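Local atomic coordinates of uncharacterized hypothetical protein (PDB entry 4EI0), a protein that is of unknown function, a two-subunit member of the DUF4466 family from the bacterium Parabacteroides merdae, built mainly from antiparallel beta sheets. Residues G49-A54 and C106-R111; V86-Q91 and D100-T105; L157-D162 and I195-S200; H207-S212 and L272-E277. One frame throughout, in Å; residues are numbered along the deposited sequence.

Contact 1. Residues G49-A54 and C106-R111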
loop_
_atom_site.group_PDB
_atom_site.type_symbol
_atom_site.label_atom_id
_atom_site.label_comp_id
_atom_site.label_asym_id
_atom_site.label_seq_id
_atom_site.Cartn_x
_atom_site.Cartn_y
_atom_site.Cartn_z
ATOM N N GLY B 49 0.310 -18.104 0.599
ATOM C CA GLY B 49 -0.201 -17.954 1.939
ATOM C C GLY B 49 -0.171 -16.490 2.335
ATOM O O GLY B 49 -0.235 -15.610 1.487
ATOM N N LYS B 50 -0.106 -16.252 3.633
ATOM C CA LYS B 50 -0.180 -14.901 4.201
ATOM C C LYS B 50 0.824 -14.740 5.344
ATOM O O LYS B 50 1.280 -15.713 5.949
ATOM C CB LYS B 50 -1.586 -14.594 4.695
ATOM C CG LYS B 50 -2.757 -14.843 3.736
ATOM C CD LYS B 50 -2.794 -13.860 2.612
ATOM C CE LYS B 50 -3.931 -14.131 1.655
ATOM N NZ LYS B 50 -3.529 -15.241 0.762
ATOM N N LEU B 51 1.152 -13.499 5.661
ATOM C CA LEU B 51 2.092 -13.213 6.736
ATOM C C LEU B 51 1.449 -13.581 8.093
ATOM O O LEU B 51 0.321 -13.199 8.342
ATOM C CB LEU B 51 2.506 -11.729 6.682
ATOM C CG LEU B 51 3.220 -11.270 5.416
ATOM C CD1 LEU B 51 3.717 -9.840 5.660
ATOM C CD2 LEU B 51 4.411 -12.178 5.034
ATOM N N SER B 52 2.214 -14.263 8.995
ATOM C CA SER B 52 1.730 -14.653 10.346
ATOM C C SER B 52 2.274 -13.836 11.512
ATOM O O SER B 52 1.513 -13.437 12.423
ATOM C CB SER B 52 2.042 -16.133 10.604
ATOM O OG SER B 52 1.535 -16.902 9.498
ATOM N N SER B 53 3.581 -13.604 11.504
ATOM C CA SER B 53 4.259 -12.919 12.627
ATOM C C SER B 53 5.626 -12.412 12.227
ATOM O O SER B 53 6.218 -12.872 11.248
ATOM C CB SER B 53 4.365 -13.816 13.863
ATOM O OG SER B 53 5.212 -14.933 13.631
ATOM N N ALA B 54 6.122 -11.458 13.013
ATOM C CA ALA B 54 7.454 -10.864 12.805
ATOM C C ALA B 54 8.159 -10.773 14.166
ATOM O O ALA B 54 7.511 -10.647 15.188
ATOM C CB ALA B 54 7.310 -9.500 12.172
ATOM N N CYS B 106 -0.414 -10.456 2.112
ATOM C CA CYS B 106 0.801 -11.080 1.588
ATOM C C CYS B 106 2.047 -10.206 1.642
ATOM O O CYS B 106 3.115 -10.650 1.258
ATOM C CB CYS B 106 0.556 -11.533 0.165
ATOM S SG CYS B 106 0.187 -10.231 -0.990
ATOM N N ALA B 107 1.931 -8.963 2.097
ATOM C CA ALA B 107 3.069 -8.035 2.032
ATOM C C ALA B 107 2.859 -6.931 3.037
ATOM O O ALA B 107 1.746 -6.407 3.175
ATOM C CB ALA B 107 3.320 -7.473 0.609
ATOM N N ALA B 108 3.911 -6.612 3.790
ATOM C CA ALA B 108 3.782 -5.516 4.773
ATOM C C ALA B 108 5.162 -4.947 5.070
ATOM O O ALA B 108 6.175 -5.598 4.872
ATOM C CB ALA B 108 3.161 -6.002 6.051
ATOM N N THR B 109 5.170 -3.705 5.525
ATOM C CA THR B 109 6.374 -3.066 6.057
ATOM C C THR B 109 6.090 -2.490 7.409
ATOM O O THR B 109 5.211 -1.653 7.551
ATOM C CB THR B 109 6.845 -1.943 5.156
ATOM O OG1 THR B 109 7.109 -2.470 3.883
ATOM C CG2 THR B 109 8.129 -1.278 5.694
ATOM N N LEU B 110 6.747 -3.031 8.407
ATOM C CA LEU B 110 6.510 -2.658 9.783
ATOM C C LEU B 110 7.707 -1.899 10.258
ATOM O O LEU B 110 8.832 -2.229 9.872
ATOM C CB LEU B 110 6.333 -3.876 10.682
ATOM C CG LEU B 110 5.121 -4.794 10.450
ATOM C CD1 LEU B 110 5.280 -5.976 11.378
ATOM C CD2 LEU B 110 3.803 -4.034 10.676
ATOM N N ARG B 111 7.449 -0.868 11.071
ATOM C CA ARG B 111 8.505 -0.070 11.706
ATOM C C ARG B 111 8.795 -0.558 13.090
ATOM O O ARG B 111 7.877 -0.747 13.900
ATOM C CB ARG B 111 8.083 1.364 11.716
ATOM C CG ARG B 111 8.062 1.912 10.300
ATOM C CD ARG B 111 7.523 3.315 10.242
ATOM N NE ARG B 111 7.459 3.700 8.853
ATOM C CZ ARG B 111 6.807 4.749 8.401
ATOM N NH1 ARG B 111 6.149 5.537 9.228
ATOM N NH2 ARG B 111 6.793 4.977 7.109
#

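Contact 2. Residues V86-Q91 and D100-T105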
loop_
_atom_site.group_PDB
_atom_site.type_symbol
_atom_site.label_atom_id
_atom_site.label_comp_id
_atom_site.label_asym_id
_atom_site.label_seq_id
_atom_site.Cartn_x
_atom_site.Cartn_y
_atom_site.Cartn_z
ATOM N N VAL B 86 -2.564 -3.866 10.751
ATOM C CA VAL B 86 -2.631 -5.265 10.351
ATOM C C VAL B 86 -2.188 -6.217 11.444
ATOM O O VAL B 86 -2.330 -7.428 11.310
ATOM C CB VAL B 86 -1.800 -5.527 9.079
ATOM C CG1 VAL B 86 -2.395 -4.797 7.850
ATOM C CG2 VAL B 86 -0.371 -5.139 9.303
ATOM N N CYS B 87 -1.667 -5.680 12.526
ATOM C CA CYS B 87 -1.156 -6.479 13.634
ATOM C C CYS B 87 -1.794 -6.141 14.939
ATOM O O CYS B 87 -2.345 -5.032 15.140
ATOM C CB CYS B 87 0.343 -6.253 13.818
ATOM S SG CYS B 87 1.426 -6.750 12.485
ATOM N N SER B 88 -1.701 -7.081 15.873
ATOM C CA SER B 88 -2.033 -6.762 17.269
ATOM C C SER B 88 -0.789 -6.106 17.890
ATOM O O SER B 88 0.245 -6.023 17.251
ATOM C CB SER B 88 -2.444 -8.017 18.009
ATOM O OG SER B 88 -1.550 -9.075 17.686
ATOM N N ASP B 89 -0.874 -5.633 19.128
ATOM C CA ASP B 89 0.267 -4.927 19.718
ATOM C C ASP B 89 1.475 -5.845 19.853
ATOM O O ASP B 89 1.335 -7.040 20.098
ATOM C CB ASP B 89 -0.065 -4.326 21.085
ATOM C CG ASP B 89 -1.177 -3.251 21.016
ATOM O OD1 ASP B 89 -1.247 -2.552 20.003
ATOM O OD2 ASP B 89 -1.954 -3.102 21.991
ATOM N N SER B 90 2.669 -5.274 19.698
ATOM C CA SER B 90 3.885 -6.040 19.927
ATOM C C SER B 90 4.103 -6.323 21.398
ATOM O O SER B 90 3.554 -5.651 22.292
ATOM C CB SER B 90 5.120 -5.348 19.328
ATOM O OG SER B 90 5.460 -4.167 19.946
ATOM N N GLN B 91 4.885 -7.352 21.638
ATOM C CA GLN B 91 5.290 -7.721 22.961
ATOM C C GLN B 91 6.785 -7.849 22.972
ATOM O O GLN B 91 7.352 -8.540 22.130
ATOM C CB GLN B 91 4.740 -9.083 23.345
ATOM C CG GLN B 91 3.222 -9.160 23.328
ATOM C CD GLN B 91 2.751 -10.596 23.536
ATOM O OE1 GLN B 91 2.134 -11.195 22.659
ATOM N NE2 GLN B 91 3.111 -11.175 24.684
ATOM N N ASP B 100 2.199 -10.203 16.018
ATOM C CA ASP B 100 1.357 -11.139 15.244
ATOM C C ASP B 100 0.497 -10.392 14.272
ATOM O O ASP B 100 -0.124 -9.383 14.649
ATOM C CB ASP B 100 0.401 -11.900 16.156
ATOM C CG ASP B 100 1.080 -12.991 16.945
ATOM O OD1 ASP B 100 2.053 -13.548 16.453
ATOM O OD2 ASP B 100 0.636 -13.290 18.060
ATOM N N PHE B 101 0.386 -10.914 13.046
ATOM C CA PHE B 101 -0.563 -10.333 12.117
ATOM C C PHE B 101 -1.969 -10.833 12.473
ATOM O O PHE B 101 -2.159 -11.996 12.713
ATOM C CB PHE B 101 -0.200 -10.710 10.693
ATOM C CG PHE B 101 0.996 -9.992 10.169
ATOM C CD1 PHE B 101 2.252 -10.448 10.447
ATOM C CD2 PHE B 101 0.848 -8.901 9.342
ATOM C CE1 PHE B 101 3.348 -9.799 9.971
ATOM C CE2 PHE B 101 1.941 -8.221 8.883
ATOM C CZ PHE B 101 3.192 -8.671 9.179
ATOM N N THR B 102 -2.950 -9.951 12.513
ATOM C CA THR B 102 -4.348 -10.352 12.716
ATOM C C THR B 102 -5.141 -10.073 11.449
ATOM O O THR B 102 -6.316 -10.295 11.438
ATOM C CB THR B 102 -4.966 -9.599 13.914
ATOM O OG1 THR B 102 -4.666 -8.204 13.763
ATOM C CG2 THR B 102 -4.322 -10.111 15.247
ATOM N N VAL B 103 -4.512 -9.561 10.386
ATOM C CA VAL B 103 -5.201 -9.241 9.116
ATOM C C VAL B 103 -4.514 -10.030 8.031
ATOM O O VAL B 103 -3.250 -10.150 8.019
ATOM C CB VAL B 103 -5.198 -7.718 8.825
ATOM C CG1 VAL B 103 -5.709 -7.377 7.401
ATOM C CG2 VAL B 103 -6.039 -6.945 9.873
ATOM N N ASP B 104 -5.289 -10.566 7.089
ATOM C CA ASP B 104 -4.675 -11.318 5.997
ATOM C C ASP B 104 -3.966 -10.315 5.064
ATOM O O ASP B 104 -4.614 -9.406 4.470
ATOM C CB ASP B 104 -5.692 -12.059 5.120
ATOM C CG ASP B 104 -6.261 -13.294 5.785
ATOM O OD1 ASP B 104 -5.832 -13.634 6.913
ATOM O OD2 ASP B 104 -7.148 -13.925 5.148
ATOM N N THR B 105 -2.669 -10.540 4.888
ATOM C CA THR B 105 -1.958 -9.861 3.842
ATOM C C THR B 105 -0.785 -10.665 3.373
ATOM O O THR B 105 -0.182 -11.416 4.137
ATOM C CB THR B 105 -1.495 -8.469 4.296
ATOM O OG1 THR B 105 -0.926 -7.799 3.167
ATOM C CG2 THR B 105 -0.542 -8.584 5.443
HETATM O O HOH W 1 1.072 -9.288 18.531
#

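Contact 3. Residues L157-D162 and I195-S200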
loop_
_atom_site.group_PDB
_atom_site.type_symbol
_atom_site.label_atom_id
_atom_site.label_comp_id
_atom_site.label_asym_id
_atom_site.label_seq_id
_atom_site.Cartn_x
_atom_site.Cartn_y
_atom_site.Cartn_z
ATOM N N LEU B 157 16.099 23.077 27.907
ATOM C CA LEU B 157 16.055 23.388 29.326
ATOM C C LEU B 157 15.944 24.898 29.534
ATOM O O LEU B 157 16.526 25.676 28.802
ATOM C CB LEU B 157 17.311 22.881 30.030
ATOM C CG LEU B 157 17.415 21.364 29.957
ATOM C CD1 LEU B 157 18.846 20.881 29.842
ATOM C CD2 LEU B 157 16.697 20.763 31.151
ATOM N N SER B 158 15.246 25.298 30.588
ATOM C CA SER B 158 14.990 26.683 30.869
ATOM C C SER B 158 16.017 27.275 31.815
ATOM O O SER B 158 16.306 26.737 32.868
ATOM C CB SER B 158 13.557 26.834 31.411
ATOM O OG SER B 158 13.346 28.137 31.865
ATOM N N VAL B 159 16.556 28.422 31.433
ATOM C CA VAL B 159 17.545 29.112 32.208
ATOM C C VAL B 159 17.055 30.537 32.399
ATOM O O VAL B 159 16.612 31.189 31.458
ATOM C CB VAL B 159 18.927 29.033 31.522
ATOM C CG1 VAL B 159 19.918 29.919 32.246
ATOM C CG2 VAL B 159 19.401 27.552 31.507
ATOM N N THR B 160 17.125 31.019 33.626
ATOM C CA THR B 160 16.677 32.360 33.945
ATOM C C THR B 160 17.627 32.892 35.009
ATOM O O THR B 160 18.508 32.176 35.497
ATOM C CB THR B 160 15.232 32.362 34.469
ATOM O OG1 THR B 160 15.185 31.669 35.719
ATOM C CG2 THR B 160 14.297 31.661 33.500
ATOM N N ASN B 161 17.461 34.139 35.400
ATOM C CA ASN B 161 18.307 34.693 36.451
ATOM C C ASN B 161 18.222 33.924 37.775
ATOM O O ASN B 161 19.178 33.914 38.544
ATOM C CB ASN B 161 17.981 36.171 36.675
ATOM C CG ASN B 161 18.657 37.051 35.656
ATOM O OD1 ASN B 161 19.882 37.272 35.705
ATOM N ND2 ASN B 161 17.872 37.532 34.697
ATOM N N ASP B 162 17.084 33.279 38.022
ATOM C CA ASP B 162 16.919 32.453 39.213
ATOM C C ASP B 162 17.340 31.016 38.984
ATOM O O ASP B 162 17.800 30.380 39.915
ATOM C CB ASP B 162 15.463 32.465 39.705
ATOM C CG ASP B 162 15.042 33.799 40.237
ATOM O OD1 ASP B 162 15.925 34.656 40.516
ATOM O OD2 ASP B 162 13.817 33.969 40.387
ATOM N N ILE B 195 28.861 26.568 35.868
ATOM C CA ILE B 195 28.630 27.845 35.191
ATOM C C ILE B 195 27.464 28.542 35.866
ATOM O O ILE B 195 26.457 27.898 36.196
ATOM C CB ILE B 195 28.299 27.638 33.669
ATOM C CG1 ILE B 195 29.547 27.179 32.898
ATOM C CG2 ILE B 195 27.817 28.932 33.048
ATOM C CD1 ILE B 195 29.323 26.782 31.454
HETATM N N MSE B 196 27.603 29.845 36.075
HETATM C CA MSE B 196 26.495 30.684 36.497
HETATM C C MSE B 196 26.080 31.558 35.331
HETATM O O MSE B 196 26.901 32.306 34.779
HETATM C CB MSE B 196 26.863 31.566 37.678
HETATM C CG MSE B 196 25.709 32.501 38.105
HETATM SE SE MSE B 196 26.187 33.551 39.628
HETATM C CE MSE B 196 24.440 34.403 40.064
ATOM N N TYR B 197 24.813 31.441 34.958
ATOM C CA TYR B 197 24.209 32.350 33.992
ATOM C C TYR B 197 23.729 33.598 34.685
ATOM O O TYR B 197 23.236 33.535 35.805
ATOM C CB TYR B 197 23.033 31.668 33.345
ATOM C CG TYR B 197 22.128 32.610 32.657
ATOM C CD1 TYR B 197 22.411 33.025 31.356
ATOM C CD2 TYR B 197 20.999 33.103 33.279
ATOM C CE1 TYR B 197 21.597 33.908 30.689
ATOM C CE2 TYR B 197 20.161 34.009 32.615
ATOM C CZ TYR B 197 20.468 34.407 31.318
ATOM O OH TYR B 197 19.654 35.249 30.619
ATOM N N ALA B 198 23.869 34.731 34.012
ATOM C CA ALA B 198 23.245 35.964 34.429
ATOM C C ALA B 198 22.880 36.767 33.191
ATOM O O ALA B 198 23.621 36.749 32.232
ATOM C CB ALA B 198 24.214 36.759 35.262
ATOM N N TYR B 199 21.779 37.507 33.232
ATOM C CA TYR B 199 21.465 38.506 32.209
ATOM C C TYR B 199 21.717 39.882 32.747
ATOM O O TYR B 199 21.251 40.194 33.799
ATOM C CB TYR B 199 19.998 38.440 31.847
ATOM C CG TYR B 199 19.570 39.500 30.854
ATOM C CD1 TYR B 199 19.941 39.405 29.511
ATOM C CD2 TYR B 199 18.761 40.561 31.234
ATOM C CE1 TYR B 199 19.532 40.355 28.582
ATOM C CE2 TYR B 199 18.343 41.525 30.305
ATOM C CZ TYR B 199 18.732 41.416 28.988
ATOM O OH TYR B 199 18.360 42.345 28.069
ATOM N N SER B 200 22.421 40.724 32.018
ATOM C CA SER B 200 22.597 42.122 32.409
ATOM C C SER B 200 21.912 42.999 31.367
ATOM O O SER B 200 21.868 42.675 30.173
ATOM C CB SER B 200 24.083 42.473 32.523
ATOM O OG SER B 200 24.316 43.864 32.493
HETATM O O HOH W 2 21.645 34.880 37.611
#

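Contact 4. Residues H207-S212 and L272-E277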
loop_
_atom_site.group_PDB
_atom_site.type_symbol
_atom_site.label_atom_id
_atom_site.label_comp_id
_atom_site.label_asym_id
_atom_site.label_seq_id
_atom_site.Cartn_x
_atom_site.Cartn_y
_atom_site.Cartn_z
ATOM N N HIS B 207 23.323 38.423 27.910
ATOM C CA HIS B 207 23.292 37.052 28.428
ATOM C C HIS B 207 24.709 36.540 28.625
ATOM O O HIS B 207 25.453 36.484 27.691
ATOM C CB HIS B 207 22.545 36.172 27.459
ATOM C CG HIS B 207 21.081 36.558 27.262
ATOM N ND1 HIS B 207 20.130 36.270 28.158
ATOM C CD2 HIS B 207 20.434 37.168 26.198
ATOM C CE1 HIS B 207 18.945 36.681 27.707
ATOM N NE2 HIS B 207 19.128 37.228 26.500
ATOM N N ALA B 208 25.097 36.176 29.847
ATOM C CA ALA B 208 26.481 35.874 30.183
ATOM C C ALA B 208 26.608 34.545 30.892
ATOM O O ALA B 208 25.659 34.101 31.562
ATOM C CB ALA B 208 27.081 36.987 31.030
ATOM N N PHE B 209 27.754 33.888 30.712
ATOM C CA PHE B 209 28.123 32.690 31.479
ATOM C C PHE B 209 29.381 33.051 32.244
ATOM O O PHE B 209 30.364 33.557 31.680
ATOM C CB PHE B 209 28.470 31.490 30.619
ATOM C CG PHE B 209 27.302 30.773 29.987
ATOM C CD1 PHE B 209 25.987 30.963 30.387
ATOM C CD2 PHE B 209 27.555 29.817 29.001
ATOM C CE1 PHE B 209 24.947 30.234 29.799
ATOM C CE2 PHE B 209 26.531 29.115 28.390
ATOM C CZ PHE B 209 25.214 29.302 28.813
ATOM N N TYR B 210 29.356 32.809 33.548
ATOM C CA TYR B 210 30.484 33.092 34.413
ATOM C C TYR B 210 30.896 31.842 35.152
ATOM O O TYR B 210 30.137 30.907 35.277
ATOM C CB TYR B 210 30.112 34.134 35.438
ATOM C CG TYR B 210 29.618 35.400 34.857
ATOM C CD1 TYR B 210 30.460 36.190 34.084
ATOM C CD2 TYR B 210 28.323 35.853 35.092
ATOM C CE1 TYR B 210 30.036 37.394 33.579
ATOM C CE2 TYR B 210 27.889 37.083 34.588
ATOM C CZ TYR B 210 28.759 37.847 33.838
ATOM O OH TYR B 210 28.367 39.072 33.298
ATOM N N THR B 211 32.102 31.865 35.678
ATOM C CA THR B 211 32.697 30.741 36.369
ATOM C C THR B 211 33.543 31.292 37.541
ATOM O O THR B 211 33.593 32.499 37.730
ATOM C CB THR B 211 33.543 29.918 35.386
ATOM O OG1 THR B 211 33.669 28.587 35.897
ATOM C CG2 THR B 211 34.930 30.550 35.184
ATOM N N SER B 212 34.192 30.432 38.334
ATOM C CA SER B 212 34.826 30.867 39.596
ATOM C C SER B 212 35.799 32.026 39.410
ATOM O O SER B 212 35.860 32.919 40.236
ATOM C CB SER B 212 35.565 29.712 40.286
ATOM O OG SER B 212 36.703 29.340 39.523
ATOM N N LEU B 272 30.294 36.630 27.214
ATOM C CA LEU B 272 29.289 37.707 27.177
ATOM C C LEU B 272 28.517 37.630 25.856
ATOM O O LEU B 272 28.942 36.958 24.924
ATOM C CB LEU B 272 29.956 39.094 27.314
ATOM C CG LEU B 272 30.908 39.308 28.523
ATOM C CD1 LEU B 272 31.579 40.655 28.562
ATOM C CD2 LEU B 272 30.190 39.087 29.851
ATOM N N GLY B 273 27.380 38.315 25.780
ATOM C CA GLY B 273 26.619 38.401 24.547
ATOM C C GLY B 273 26.124 37.116 23.929
ATOM O O GLY B 273 26.116 36.978 22.712
ATOM N N LEU B 274 25.696 36.166 24.748
ATOM C CA LEU B 274 25.026 35.026 24.212
ATOM C C LEU B 274 23.683 35.416 23.587
ATOM O O LEU B 274 23.052 36.354 24.022
ATOM C CB LEU B 274 24.824 33.989 25.301
ATOM C CG LEU B 274 26.105 33.303 25.719
ATOM C CD1 LEU B 274 25.856 32.635 27.076
ATOM C CD2 LEU B 274 26.591 32.326 24.672
ATOM N N LYS B 275 23.244 34.662 22.585
ATOM C CA LYS B 275 21.964 34.870 21.953
ATOM C C LYS B 275 21.600 33.626 21.234
ATOM O O LYS B 275 22.360 32.674 21.230
ATOM C CB LYS B 275 22.047 36.040 20.977
ATOM C CG LYS B 275 23.179 35.967 19.951
ATOM C CD LYS B 275 23.196 37.171 19.020
ATOM C CE LYS B 275 24.620 37.611 18.718
ATOM N NZ LYS B 275 24.577 38.838 17.911
ATOM N N GLU B 276 20.421 33.617 20.631
ATOM C CA GLU B 276 19.969 32.513 19.871
ATOM C C GLU B 276 21.065 32.098 18.854
ATOM O O GLU B 276 21.626 32.934 18.177
ATOM C CB GLU B 276 18.685 32.907 19.176
ATOM C CG GLU B 276 18.069 31.806 18.335
ATOM C CD GLU B 276 16.621 32.105 17.944
ATOM O OE1 GLU B 276 16.022 33.061 18.478
ATOM O OE2 GLU B 276 16.082 31.363 17.099
ATOM N N GLU B 277 21.355 30.805 18.796
ATOM C CA GLU B 277 22.352 30.167 17.905
ATOM C C GLU B 277 23.770 30.275 18.417
ATOM O O GLU B 277 24.668 29.644 17.876
ATOM C CB GLU B 277 22.298 30.658 16.438
ATOM C CG GLU B 277 21.009 30.299 15.730
ATOM C CD GLU B 277 21.125 30.403 14.194
ATOM O OE1 GLU B 277 22.157 30.003 13.584
ATOM O OE2 GLU B 277 20.162 30.887 13.573
#

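Contact 1. Residues G49-A54 and C106-R111
Leu51 and Ala54 face Ala108 and Leu110 across two strands, 51-54 and 107-111, that run nearly in the same direction, 18° apart, with their axes 8.9 Å from each other. No hydrogen bond joins them. The backbones lie nearest at the start, where the CA atoms of Lys50 and Cys106 are 4.7 Å apart, and then diverge until Ala54 CA and Leu110 CA stand 8.8 Å apart. On segment 49-54, Leu51 carries most of the contact. Its CD1 methyl, anti to its own CA (chi2 -172°), reaches the Ala108 backbone, 3.7 Å from Ala108 N, and also meets Ala108 CB at 3.9 Å. The two strands belong to different five-stranded antiparallel sheets, so the contact is face-to-face sheet packing, as in a beta sandwich; Met42 of strand 35-43 also touches Leu51 and Leu110. Farther along, Ala54 CB touches the CD1 branch of Leu110 at 4.1 Å, methyl against methyl, and Ile99 packs on both residues. Ser52 and Ser53 form a classic beta bulge opposite Lys132. At the other end the CD methylene of Lys50 lies beside Cys106 N, while its ammonium group bonds to Asn46 O.

Contact 2. Residues V86-Q91 and D100-T105
Cys87 SG stands anti to its carbonyl carbon (chi1 -64°) and Phe101 CG does the same in its own residue (chi1 -73°); these torsions place the sulfur and the root of the ring, and the ring's turn about chi2 (83°) presents its face to SG. The sulfur is 3.8 Å above the plane of the Phe101 ring, over its centre, a Cys sulfur-aromatic contact. Val86 lies alongside Phe101, the two side chains pointing the same way, and its CG2 approaches Phe101 CE2 obliquely at 3.9 Å. Val86 also crosses Val103 at about a right angle, CB to CB. An alanine in place of Phe101 removes the ring over which Cys87 SG sits, which would probably open a gap beside the sulfur and Val86 CG2.

The backbones meet in a single bridge between Cys87 and Phe101. Val86 O accepts from Thr102 N at 2.9 Å, and more weakly from Val103 N. On the other side of Cys87, Ser88 N donates to Asp100 O at 3.0 Å. A water ties the outer end together: it donates to Asp89 O, accepts from Asp100 N and bonds to Ser88 OG.

Phe101 also packs on Leu51, Ala108 and Leu110, and Val84 of the second subunit touches Val86. The arrangement is an isolated beta bridge, joining the loop after strand 81-85, an outermost strand of one sheet, to the loop after strand 96-100, an inner strand of the other.

Contact 3. Residues L157-D162 and I195-S200
Asn161 OD1 accepts the backbone N-H of Tyr199 at 3.1 Å in an almost straight bond, 174° at the hydrogen. The donor comes in tilted 30° from the plane of the amide. The other branch of the amide, ND2, lies 3.7 Å from Tyr199 CB, and the amide plane is turned 66° from the Tyr199 ring. A water adds a second polar link between the segments, donating both to Asn161 O and to Tyr197 O. A leucine in place of Asn161 would probably leave the Tyr199 N-H without this acceptor and set a hydrocarbon branch against it.

Tyr197 carries the apolar half. Its CG is anti to its backbone N, and the ring takes Val159 over one face: the CG1 methyl lies 3.5 Å from Tyr197 CG and 3.9 Å from the ring centroid, a CH-pi contact displaced from the centre toward CG and CD2. At the edge of the same ring the backbone arrives instead, with Thr160 O 3.5 Å from Tyr197 CD2 and Asn161 N near the ring plane. Val303 and Phe209 also pack on Tyr197, whose hydroxyl bonds to His207 ND1.

The segments belong to different sheets, 157-159 being part of an outermost strand and 195-199 an inner strand of the other. Because Asn161 supplies a side-chain acceptor to a strand N-H, the residues after strand 152-159 are tied to strand 195-199 without backbone pairing, and the water meets two carbonyls that have no direct N-H partner across this contact.

Contact 4. Residues H207-S212 and L272-E277
Leu274 donates its backbone N-H to His207 O, the one hydrogen bond between the segments, 3.0 Å long and 160° at the hydrogen. Gly273 N is also close to this oxygen, but at a poor angle; glycine's positive phi of 59° turns the chain just ahead of Leu274. The directions differ by 120° where the last residues of the outermost strand 270-274, only weakly bonded here, pass strand 207-210. Just before them, Ile271 shares a backbone hydrogen bond with Phe209.

Among the contacts with rings, Leu274 packs on Phe209. The CD1 methyl sits over the centre of the phenyl face, 3.5 Å above its plane and nearly equidistant from the six ring carbons, a CH-pi contact in which the side chains cross at about a right angle. The imidazole of His207, whose ND1 is taken up by Tyr197, instead presents an edge, its CD2 lying 3.5 Å from Leu274 O.

Apolar packing centres on Leu272. Its CD2 branch touches Ala208 CB at 3.9 Å and lies obliquely to the Tyr210 ring, 3.9 Å from Tyr210 OH, a hydroxyl bonded to Tyr218 O. Val293, Ile295 and Met234 add to the hydrophobic surroundings of Phe209.

Between these two segments apolar contacts outnumber the single hydrogen bond, which suggests that side-chain packing contributes much of the contact, with Leu274 set on Phe209 and Leu272 on Ala208 and Tyr210.

In the fold
The four contacts form two pairs at opposite sides of the chain's centre. Contacts 1 and 2 have centres 8 Å apart and are joined by probable hydrogen bonds, Ser52 O to Phe101 N at 2.8 Å and Leu51 N to Thr105 O at 2.9 Å; both touch the second subunit. Contacts 3 and 4, with centres 9 Å apart, both reach one sheet in which strands 195-199 and 207-210 are neighbours, linked by a probable hydrogen bond, Met196 O to Tyr210 N at 2.8 Å. Between the pairs the distance is large: the centres of contacts 1 and 3 are about 52 Å apart, and their nearest atoms about 27 Å.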